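Restriction endonuclease THAI (Thermoplasma acidophilum, PDB 3NDH) probably cleaves double-stranded DNA at a specific site as a type II restriction endonuclease of the PD-(D/E)XK superfamily, working as a dimer. Local coordinates at residues G111-W116 against G181-N186; Q125-W130 against I164-Y169; Q42-E47 against S60-I65. All coordinates share one frame; numbering follows the deposited sequence.

Interaction 1 (G111-W116 against G181-N186); sequences GVKLIW and GVEISN. With nucleotides of chain C.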
# COMPACT_ATOMS: atom_id res chain seq x y z
N GLY A 111 -0.08 3.70 -18.46
CA GLY A 111 0.69 2.70 -17.69
C GLY A 111 -0.05 1.88 -16.63
O GLY A 111 0.58 1.44 -15.67
N VAL A 112 -1.36 1.64 -16.82
CA VAL A 112 -2.23 0.96 -15.83
C VAL A 112 -1.88 -0.53 -15.77
O VAL A 112 -1.73 -1.16 -16.81
CB VAL A 112 -3.72 1.17 -16.23
CG1 VAL A 112 -4.67 0.26 -15.47
CG2 VAL A 112 -4.12 2.65 -16.07
N LYS A 113 -1.74 -1.10 -14.57
CA LYS A 113 -1.26 -2.50 -14.45
C LYS A 113 -2.38 -3.52 -14.51
O LYS A 113 -3.46 -3.34 -13.95
CB LYS A 113 -0.46 -2.72 -13.15
CG LYS A 113 1.03 -2.44 -13.27
CD LYS A 113 1.32 -0.97 -13.46
CE LYS A 113 2.81 -0.67 -13.61
NZ LYS A 113 3.03 0.80 -13.90
N LEU A 114 -2.07 -4.64 -15.17
CA LEU A 114 -2.92 -5.83 -15.19
C LEU A 114 -2.52 -6.86 -14.13
O LEU A 114 -3.37 -7.59 -13.63
CB LEU A 114 -2.88 -6.47 -16.58
CG LEU A 114 -3.43 -5.59 -17.71
CD1 LEU A 114 -3.17 -6.29 -19.05
CD2 LEU A 114 -4.90 -5.31 -17.54
N ILE A 115 -1.24 -6.90 -13.77
CA ILE A 115 -0.72 -7.75 -12.69
C ILE A 115 0.58 -7.08 -12.19
O ILE A 115 1.27 -6.43 -12.97
CB ILE A 115 -0.49 -9.21 -13.16
CG1 ILE A 115 -0.15 -10.11 -11.97
CG2 ILE A 115 0.60 -9.29 -14.24
CD1 ILE A 115 -0.23 -11.60 -12.27
N TRP A 116 0.86 -7.19 -10.89
CA TRP A 116 1.97 -6.47 -10.28
C TRP A 116 3.26 -7.30 -10.24
O TRP A 116 4.09 -7.19 -9.33
CB TRP A 116 1.54 -5.99 -8.91
CG TRP A 116 0.35 -5.08 -8.96
CD1 TRP A 116 -0.96 -5.40 -8.70
CD2 TRP A 116 0.35 -3.68 -9.30
NE1 TRP A 116 -1.75 -4.29 -8.85
CE2 TRP A 116 -0.98 -3.22 -9.22
CE3 TRP A 116 1.35 -2.77 -9.64
CZ2 TRP A 116 -1.33 -1.90 -9.45
CZ3 TRP A 116 0.99 -1.44 -9.87
CH2 TRP A 116 -0.33 -1.03 -9.79
N GLY A 181 5.01 -3.59 -12.84
CA GLY A 181 4.17 -4.69 -13.31
C GLY A 181 3.98 -4.76 -14.80
O GLY A 181 4.63 -4.06 -15.56
N VAL A 182 3.05 -5.62 -15.20
CA VAL A 182 2.60 -5.80 -16.58
C VAL A 182 1.44 -4.85 -16.80
O VAL A 182 0.53 -4.80 -15.98
CB VAL A 182 2.13 -7.24 -16.82
CG1 VAL A 182 1.66 -7.39 -18.26
CG2 VAL A 182 3.25 -8.24 -16.50
N GLU A 183 1.46 -4.09 -17.88
CA GLU A 183 0.50 -3.03 -18.12
C GLU A 183 -0.43 -3.36 -19.27
O GLU A 183 -0.10 -4.15 -20.15
CB GLU A 183 1.25 -1.74 -18.42
CG GLU A 183 2.06 -1.25 -17.25
CD GLU A 183 3.04 -0.14 -17.59
OE1 GLU A 183 3.03 0.35 -18.74
OE2 GLU A 183 3.84 0.22 -16.71
N ILE A 184 -1.60 -2.72 -19.28
CA ILE A 184 -2.40 -2.62 -20.51
C ILE A 184 -1.73 -1.55 -21.38
O ILE A 184 -1.23 -0.56 -20.88
CB ILE A 184 -3.90 -2.29 -20.21
CG1 ILE A 184 -4.70 -2.31 -21.51
CG2 ILE A 184 -4.06 -0.98 -19.47
CD1 ILE A 184 -6.23 -2.19 -21.33
N SER A 185 -1.66 -1.79 -22.69
CA SER A 185 -1.06 -0.79 -23.56
C SER A 185 -1.92 0.46 -23.58
O SER A 185 -3.13 0.42 -23.38
CB SER A 185 -0.87 -1.35 -24.98
OG SER A 185 -2.12 -1.51 -25.60
N ASN A 186 -1.28 1.59 -23.83
CA ASN A 186 -2.02 2.84 -23.81
C ASN A 186 -3.08 2.89 -24.93
O ASN A 186 -4.16 3.43 -24.73
CB ASN A 186 -1.07 4.04 -23.77
CG ASN A 186 -0.29 4.14 -22.45
OD1 ASN A 186 -0.73 3.65 -21.40
ND2 ASN A 186 0.88 4.75 -22.51
P DC C 7 -5.04 -4.78 -7.13
OP1 DC C 7 -6.49 -4.59 -7.22
OP2 DC C 7 -4.27 -5.17 -8.35
O5' DC C 7 -4.40 -3.45 -6.55
C5' DC C 7 -5.11 -2.65 -5.61
C4' DC C 7 -4.25 -1.48 -5.20
O4' DC C 7 -3.03 -1.98 -4.64
C3' DC C 7 -3.79 -0.58 -6.34
O3' DC C 7 -4.83 0.37 -6.67
C2' DC C 7 -2.56 0.08 -5.73
C1' DC C 7 -2.06 -0.94 -4.68
N1 DC C 7 -0.74 -1.55 -4.97
C2 DC C 7 0.38 -1.03 -4.32
O2 DC C 7 0.23 -0.17 -3.45
N3 DC C 7 1.61 -1.49 -4.66
C4 DC C 7 1.74 -2.45 -5.58
N4 DC C 7 2.97 -2.82 -5.92
C5 DC C 7 0.60 -3.05 -6.20
C6 DC C 7 -0.61 -2.57 -5.87
P DG C 6 -1.48 -9.24 -8.31
OP1 DG C 6 -2.50 -9.15 -9.38
OP2 DG C 6 -0.07 -8.87 -8.60
O5' DG C 6 -2.00 -8.41 -7.06
C5' DG C 6 -3.30 -8.67 -6.50
C4' DG C 6 -3.55 -7.77 -5.32
O4' DG C 6 -2.50 -7.94 -4.35
C3' DG C 6 -3.55 -6.28 -5.62
O3' DG C 6 -4.85 -5.87 -5.98
C2' DG C 6 -3.15 -5.67 -4.29
C1' DG C 6 -2.13 -6.68 -3.81
N9 DG C 6 -0.75 -6.43 -4.20
C8 DG C 6 -0.04 -7.07 -5.18
N7 DG C 6 1.22 -6.72 -5.21
C5 DG C 6 1.33 -5.77 -4.20
C6 DG C 6 2.46 -5.07 -3.73
O6 DG C 6 3.64 -5.18 -4.09
N1 DG C 6 2.13 -4.18 -2.71
C2 DG C 6 0.87 -4.02 -2.19
N2 DG C 6 0.74 -3.09 -1.23
N3 DG C 6 -0.19 -4.70 -2.60
C4 DG C 6 0.12 -5.55 -3.60
P DG C 8 -4.93 1.00 -8.16
OP1 DG C 8 -6.30 1.55 -8.31
OP2 DG C 8 -4.43 -0.01 -9.13
O5' DG C 8 -3.91 2.23 -8.15
C5' DG C 8 -2.57 2.09 -8.63
C4' DG C 8 -1.80 3.38 -8.38
O4' DG C 8 -0.38 3.15 -8.46
C3' DG C 8 -2.09 4.53 -9.34
O3' DG C 8 -2.03 5.75 -8.57
C2' DG C 8 -0.94 4.42 -10.33
C1' DG C 8 0.20 4.05 -9.40
N9 DG C 8 1.33 3.38 -10.02
C8 DG C 8 1.31 2.46 -11.04
N7 DG C 8 2.50 2.02 -11.36
C5 DG C 8 3.36 2.70 -10.50
C6 DG C 8 4.77 2.64 -10.36
O6 DG C 8 5.59 1.97 -11.01
N1 DG C 8 5.22 3.49 -9.35
C2 DG C 8 4.42 4.29 -8.57
N2 DG C 8 5.04 5.02 -7.64
N3 DG C 8 3.11 4.36 -8.70
C4 DG C 8 2.65 3.54 -9.67
O HOH W 1 -2.17 1.77 -19.63
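Lys113 NZ is gripped by three acceptors, N7 of DG8 of chain C at 2.9 Å, Glu183 OE2 at 3.0 Å and Gly111 O at 3.1 Å. The frame is a short antiparallel pairing with a classic beta bulge, in which Leu114 and Ile115 both lie opposite Val182. The bond to Glu183 is a salt bridge, and the ammonium comes from above the carboxylate plane. The two side chains run side by side in the same direction. The lysine chain bends at chi2 (69°) and is extended beyond it. The carboxylate would probably favour the charged form of the lysine and help to hold NZ in place toward N7. N7 is a major-groove atom of guanine, so the contact is consistent with a part in base recognition.

Within the bulge Leu114 N donates to Val182 O at 2.7 Å, and Val182 N donates to Ile115 O. Ile184 N donates to Val112 O. Gly181 suits its place: a side chain there would clash with Ile115 O. CG2 of Ile115 packs on CG2 of Val182. At the far end Asn186 OD1 takes the N-H of Gly111 in its carbonyl plane, on a lone pair. A water links the same OD1 to Val112 N and Ile184 O.

The Trp116 indole lies between Lys113 and DC7 of chain C. The cytosine C5 sits over the centre of one indole face. Lys113 CB lies against the opposite face, toward the rim. Trp116 N donates to OP2 of DG6 of chain C, and Trp116 NE1 to OP2 of DC7 of chain C at 2.7 Å.

Interaction 2 (Q125-W130 against I164-Y169); sequences QFLETW and IGKDKY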
# COMPACT_ATOMS: atom_id res chain seq x y z
N GLN A 125 4.82 -15.32 -19.01
CA GLN A 125 3.78 -16.33 -18.76
C GLN A 125 2.40 -15.69 -18.71
O GLN A 125 1.44 -16.23 -19.26
CB GLN A 125 4.06 -17.06 -17.45
CG GLN A 125 3.14 -18.23 -17.17
CD GLN A 125 3.51 -18.97 -15.90
OE1 GLN A 125 4.69 -19.04 -15.53
NE2 GLN A 125 2.52 -19.53 -15.23
N PHE A 126 2.29 -14.55 -18.04
CA PHE A 126 1.04 -13.79 -18.01
C PHE A 126 0.61 -13.37 -19.41
O PHE A 126 -0.54 -13.59 -19.81
CB PHE A 126 1.20 -12.57 -17.10
CG PHE A 126 -0.04 -11.73 -16.97
CD1 PHE A 126 -0.97 -11.99 -15.96
CD2 PHE A 126 -0.26 -10.66 -17.82
CE1 PHE A 126 -2.11 -11.22 -15.85
CE2 PHE A 126 -1.41 -9.90 -17.70
CZ PHE A 126 -2.31 -10.18 -16.70
N LEU A 127 1.52 -12.76 -20.17
CA LEU A 127 1.24 -12.34 -21.54
C LEU A 127 0.66 -13.49 -22.35
O LEU A 127 -0.30 -13.31 -23.10
CB LEU A 127 2.51 -11.81 -22.21
CG LEU A 127 2.56 -11.65 -23.74
CD1 LEU A 127 1.66 -10.50 -24.15
CD2 LEU A 127 4.00 -11.44 -24.20
N GLU A 128 1.22 -14.67 -22.18
CA GLU A 128 0.82 -15.81 -22.99
C GLU A 128 -0.47 -16.51 -22.53
O GLU A 128 -1.01 -17.33 -23.27
CB GLU A 128 1.97 -16.81 -23.07
CG GLU A 128 3.25 -16.25 -23.69
CD GLU A 128 3.06 -15.66 -25.09
OE1 GLU A 128 3.79 -14.69 -25.45
OE2 GLU A 128 2.19 -16.17 -25.83
N THR A 129 -0.98 -16.17 -21.35
CA THR A 129 -2.16 -16.86 -20.80
C THR A 129 -3.37 -15.98 -20.46
O THR A 129 -4.52 -16.45 -20.56
CB THR A 129 -1.80 -17.65 -19.53
OG1 THR A 129 -1.21 -16.79 -18.56
CG2 THR A 129 -0.82 -18.75 -19.88
N TRP A 130 -3.14 -14.73 -20.08
CA TRP A 130 -4.22 -13.87 -19.62
C TRP A 130 -5.13 -13.39 -20.76
O TRP A 130 -4.67 -13.11 -21.87
CB TRP A 130 -3.64 -12.65 -18.89
CG TRP A 130 -4.66 -11.71 -18.30
CD1 TRP A 130 -5.24 -11.79 -17.08
CD2 TRP A 130 -5.20 -10.53 -18.92
NE1 TRP A 130 -6.11 -10.76 -16.90
CE2 TRP A 130 -6.10 -9.96 -18.01
CE3 TRP A 130 -5.00 -9.91 -20.16
CZ2 TRP A 130 -6.82 -8.79 -18.31
CZ3 TRP A 130 -5.71 -8.76 -20.45
CH2 TRP A 130 -6.60 -8.21 -19.53
N ILE A 164 -6.98 -6.89 -31.48
CA ILE A 164 -5.60 -6.44 -31.59
C ILE A 164 -4.59 -7.50 -31.13
O ILE A 164 -3.42 -7.45 -31.50
CB ILE A 164 -5.36 -5.09 -30.86
CG1 ILE A 164 -5.39 -5.23 -29.34
CG2 ILE A 164 -6.38 -4.05 -31.33
CD1 ILE A 164 -5.09 -3.93 -28.60
N GLY A 165 -5.06 -8.46 -30.34
CA GLY A 165 -4.20 -9.53 -29.86
C GLY A 165 -3.42 -9.20 -28.60
O GLY A 165 -3.19 -8.04 -28.27
N LYS A 166 -2.98 -10.26 -27.92
CA LYS A 166 -2.23 -10.15 -26.66
C LYS A 166 -0.97 -9.29 -26.77
O LYS A 166 -0.63 -8.57 -25.84
CB LYS A 166 -1.84 -11.56 -26.16
CG LYS A 166 -0.87 -12.33 -27.06
CD LYS A 166 -0.62 -13.75 -26.57
CE LYS A 166 0.28 -14.51 -27.53
NZ LYS A 166 -0.47 -15.11 -28.64
N ASP A 167 -0.27 -9.37 -27.90
CA ASP A 167 1.02 -8.69 -28.01
C ASP A 167 0.89 -7.17 -28.15
O ASP A 167 1.85 -6.44 -27.87
CB ASP A 167 1.84 -9.30 -29.15
CG ASP A 167 2.16 -10.77 -28.90
OD1 ASP A 167 2.83 -11.07 -27.89
OD2 ASP A 167 1.75 -11.63 -29.72
N LYS A 168 -0.29 -6.71 -28.57
CA LYS A 168 -0.59 -5.27 -28.64
C LYS A 168 -1.38 -4.77 -27.43
O LYS A 168 -1.31 -3.59 -27.09
CB LYS A 168 -1.35 -4.93 -29.93
CG LYS A 168 -1.33 -3.43 -30.24
CD LYS A 168 -2.19 -3.06 -31.45
CE LYS A 168 -2.53 -1.57 -31.44
NZ LYS A 168 -3.77 -1.26 -32.23
N TYR A 169 -2.13 -5.66 -26.78
CA TYR A 169 -2.97 -5.29 -25.62
C TYR A 169 -2.15 -5.21 -24.33
O TYR A 169 -2.45 -4.40 -23.45
CB TYR A 169 -4.09 -6.32 -25.45
CG TYR A 169 -5.28 -5.91 -24.59
CD1 TYR A 169 -6.47 -5.49 -25.18
CD2 TYR A 169 -5.23 -5.98 -23.19
CE1 TYR A 169 -7.57 -5.13 -24.40
CE2 TYR A 169 -6.33 -5.63 -22.41
CZ TYR A 169 -7.50 -5.20 -23.02
OH TYR A 169 -8.60 -4.84 -22.28
O HOH W 2 3.77 -13.44 -27.72
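The backbones of Leu127 and Lys166 approach most closely, CA to CA 6.6 Å, where the last turns of helix 120-129 meet the start of the short helix 166-169. Leu127 places CD1 against the carbonyl O of Lys166 at 3.4 Å. Its side chain crosses that of Asp167 at about a right angle, and CD2 lies 3.9 Å from Asp167 OD1. Lys166 crosses Glu128 obliquely, with Lys166 CD 3.5 Å from Leu127 O. Lys166 CE then meets Glu128 OE2 at 3.0 Å. The chain bends at chi4 (-84°), which leaves Lys166 NZ 4.0 Å from Glu128 OE2, beyond a salt bridge. An alanine in place of Lys166 would remove the CD and CE contacts with Leu127 O and Glu128 OE2 and would probably leave that carboxylate without its nearby positive charge.

Glu128 OE1 and Asp167 OD1 are like charges 4.5 Å apart. One water donates to both, which probably eases their repulsion. Trp130 brings CZ3 to CE2 of Tyr169 at 3.7 Å. The tyrosine carbon lies at the indole edge, and the ring planes meet at 39°.

This is peripheral packing of two helix ends. Trp130 NE1 bonds to Glu89, and Phe126 rests on Val182 of strand 182-184. Tyr169 packs on Ala188 and Ile192 of helix 186-194, and its ring meets Phe161 of helix 154-164 edge-to-face.

Interaction 3 (Q42-E47 against S60-I65); sequences QLAELE and SLRERI. With nucleotides of chain C.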
# COMPACT_ATOMS: atom_id res chain seq x y z
N GLN A 42 -9.70 12.95 -2.08
CA GLN A 42 -8.73 13.81 -1.42
C GLN A 42 -8.45 13.31 0.01
O GLN A 42 -7.30 13.34 0.46
CB GLN A 42 -9.23 15.25 -1.44
CG GLN A 42 -8.17 16.22 -1.00
CD GLN A 42 -8.55 17.66 -1.21
OE1 GLN A 42 -9.53 17.97 -1.87
NE2 GLN A 42 -7.77 18.56 -0.61
N LEU A 43 -9.48 12.87 0.72
CA LEU A 43 -9.29 12.25 2.04
C LEU A 43 -8.41 11.02 1.90
O LEU A 43 -7.50 10.80 2.69
CB LEU A 43 -10.61 11.88 2.69
CG LEU A 43 -11.59 13.01 3.01
CD1 LEU A 43 -12.83 12.43 3.67
CD2 LEU A 43 -10.96 14.08 3.87
N ALA A 44 -8.65 10.20 0.88
CA ALA A 44 -7.80 9.03 0.66
C ALA A 44 -6.34 9.41 0.48
O ALA A 44 -5.44 8.80 1.07
CB ALA A 44 -8.28 8.23 -0.53
N GLU A 45 -6.08 10.42 -0.33
CA GLU A 45 -4.69 10.81 -0.55
C GLU A 45 -4.03 11.41 0.70
O GLU A 45 -2.85 11.14 0.98
CB GLU A 45 -4.54 11.72 -1.77
CG GLU A 45 -5.13 13.09 -1.68
CD GLU A 45 -4.54 14.06 -2.69
OE1 GLU A 45 -4.50 15.27 -2.38
OE2 GLU A 45 -4.11 13.63 -3.79
N LEU A 46 -4.81 12.18 1.47
CA LEU A 46 -4.30 12.75 2.71
C LEU A 46 -3.91 11.68 3.72
O LEU A 46 -3.03 11.93 4.57
CB LEU A 46 -5.33 13.70 3.32
CG LEU A 46 -5.44 15.04 2.59
CD1 LEU A 46 -6.64 15.82 3.08
CD2 LEU A 46 -4.19 15.84 2.84
N GLU A 47 -4.49 10.51 3.62
CA GLU A 47 -4.21 9.39 4.50
C GLU A 47 -3.20 8.40 3.91
O GLU A 47 -2.88 7.41 4.54
CB GLU A 47 -5.53 8.69 4.82
CG GLU A 47 -6.44 9.66 5.60
CD GLU A 47 -7.81 9.14 5.85
OE1 GLU A 47 -7.96 7.91 5.97
OE2 GLU A 47 -8.73 9.99 5.98
N SER A 60 -5.62 1.30 -2.73
CA SER A 60 -6.34 0.36 -1.89
C SER A 60 -7.44 1.07 -1.11
O SER A 60 -8.54 0.56 -0.92
CB SER A 60 -5.32 -0.32 -0.96
OG SER A 60 -4.24 -0.92 -1.69
N LEU A 61 -7.17 2.31 -0.70
CA LEU A 61 -8.17 3.10 -0.02
C LEU A 61 -9.25 3.65 -0.97
O LEU A 61 -10.44 3.64 -0.66
CB LEU A 61 -7.45 4.21 0.76
CG LEU A 61 -8.25 5.00 1.79
CD1 LEU A 61 -9.08 4.10 2.73
CD2 LEU A 61 -7.32 5.91 2.60
N ARG A 62 -8.85 4.12 -2.16
CA ARG A 62 -9.83 4.53 -3.17
C ARG A 62 -10.76 3.38 -3.51
O ARG A 62 -11.94 3.58 -3.72
CB ARG A 62 -9.08 4.93 -4.44
CG ARG A 62 -8.30 6.22 -4.34
CD ARG A 62 -7.48 6.36 -5.60
NE ARG A 62 -6.60 7.51 -5.60
CZ ARG A 62 -5.53 7.62 -6.39
NH1 ARG A 62 -5.22 6.65 -7.21
NH2 ARG A 62 -4.78 8.71 -6.33
N GLU A 63 -10.23 2.16 -3.56
CA GLU A 63 -11.04 0.98 -3.85
C GLU A 63 -12.13 0.81 -2.80
O GLU A 63 -13.28 0.54 -3.15
CB GLU A 63 -10.16 -0.26 -3.87
CG GLU A 63 -10.87 -1.57 -4.19
CD GLU A 63 -10.07 -2.71 -3.65
OE1 GLU A 63 -8.86 -2.86 -4.00
OE2 GLU A 63 -10.63 -3.45 -2.80
N ARG A 64 -11.80 1.01 -1.53
CA ARG A 64 -12.81 0.96 -0.47
C ARG A 64 -13.95 1.93 -0.71
O ARG A 64 -15.11 1.62 -0.48
CB ARG A 64 -12.19 1.25 0.90
CG ARG A 64 -11.35 0.16 1.45
CD ARG A 64 -11.19 0.30 2.96
NE ARG A 64 -10.05 -0.45 3.39
CZ ARG A 64 -9.10 0.03 4.19
NH1 ARG A 64 -9.19 1.25 4.70
NH2 ARG A 64 -8.08 -0.75 4.49
N ILE A 65 -13.60 3.13 -1.17
CA ILE A 65 -14.57 4.18 -1.45
C ILE A 65 -15.51 3.74 -2.57
O ILE A 65 -16.73 3.95 -2.51
CB ILE A 65 -13.87 5.51 -1.78
CG1 ILE A 65 -13.22 6.07 -0.52
CG2 ILE A 65 -14.85 6.53 -2.36
CD1 ILE A 65 -12.11 7.12 -0.72
P DC C 7 -5.04 -4.78 -7.13
OP1 DC C 7 -6.49 -4.59 -7.22
OP2 DC C 7 -4.27 -5.17 -8.35
O5' DC C 7 -4.40 -3.45 -6.55
C5' DC C 7 -5.11 -2.65 -5.61
C4' DC C 7 -4.25 -1.48 -5.20
O4' DC C 7 -3.03 -1.98 -4.64
C3' DC C 7 -3.79 -0.58 -6.34
O3' DC C 7 -4.83 0.37 -6.67
C2' DC C 7 -2.56 0.08 -5.73
C1' DC C 7 -2.06 -0.94 -4.68
N1 DC C 7 -0.74 -1.55 -4.97
C2 DC C 7 0.38 -1.03 -4.32
O2 DC C 7 0.23 -0.17 -3.45
N3 DC C 7 1.61 -1.49 -4.66
C4 DC C 7 1.74 -2.45 -5.58
N4 DC C 7 2.97 -2.82 -5.92
C5 DC C 7 0.60 -3.05 -6.20
C6 DC C 7 -0.61 -2.57 -5.87
P DA C 9 -2.22 7.19 -9.27
OP1 DA C 9 -3.45 7.81 -8.70
OP2 DA C 9 -2.09 7.06 -10.75
O5' DA C 9 -0.95 7.98 -8.72
C5' DA C 9 -0.59 7.90 -7.33
C4' DA C 9 0.79 8.49 -7.08
O4' DA C 9 1.81 7.67 -7.70
C3' DA C 9 1.02 9.90 -7.60
O3' DA C 9 1.87 10.61 -6.68
C2' DA C 9 1.73 9.66 -8.92
C1' DA C 9 2.61 8.48 -8.57
N9 DA C 9 3.02 7.64 -9.70
C8 DA C 9 2.20 7.08 -10.65
N7 DA C 9 2.83 6.33 -11.51
C5 DA C 9 4.16 6.40 -11.12
C6 DA C 9 5.33 5.81 -11.63
N6 DA C 9 5.36 4.98 -12.68
N1 DA C 9 6.50 6.10 -11.00
C2 DA C 9 6.47 6.91 -9.94
N3 DA C 9 5.44 7.52 -9.37
C4 DA C 9 4.30 7.22 -10.01
O HOH W 3 -4.59 11.47 -5.12
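Apolar packing carries the direct contact between Ala44 and the helix that holds Leu61 and Ile65. Ala44 CB meets Leu61 CG at 4.0 Å and Ile65 CD1 at the same distance. Leu61 CD2 lies 3.7 Å from Ala44 CA. With CG anti to the backbone N, chi1 -168°, Leu61 turns CG to Ala44 CB. Glu47 crosses Leu61 at about a right angle, with CB and OE1 both near CD2. The Glu47 carboxylate itself is paired with Arg217 of the second subunit.

The motif is an antiparallel helix pair, with local axes 9.3 Å apart and their directions at 150°. The small alanine side chain lies at the closest backbone approach, Ala44 CA to Leu61 CA being 6.0 Å.

Polar links lie along one flank. In one conformer of Glu45 a water donates to Glu45 OE2 at 2.6 Å and accepts from Arg62 NH2, joining the helices. In that conformer OE1 forms a salt bridge with Lys207.

The DNA contact belongs to Arg62, whose chain is extended from CG to NE. Arg62 NH1 and NH2 both donate to OP1 of DA9 of chain C, at 2.6 and 2.9 Å. The phosphate lies at the guanidinium edge, in plane, and NH1 also bonds to Thr103 OG1.

From the N terminus, interaction 3 comes first. It closes a short loop of 12 residues and pairs helix 27-46 with helix 58-74, near the second subunit. The chain then runs through the central mixed sheet as far as strand 97-105. Interaction 1 opens in the loop after that strand and closes on strand 182-184, with 64 residues in between. Interaction 2 is nested inside that loop and joins helix 120-129 to helix 166-169. Interactions 1 and 2 touch: Ser185 bonds to Lys168 and Tyr169, and Ile115 packs on Phe126. Interaction 3 stands apart, its centre about 21 Å from that of interaction 1. Interactions 1 and 3 both reach DNA chain C.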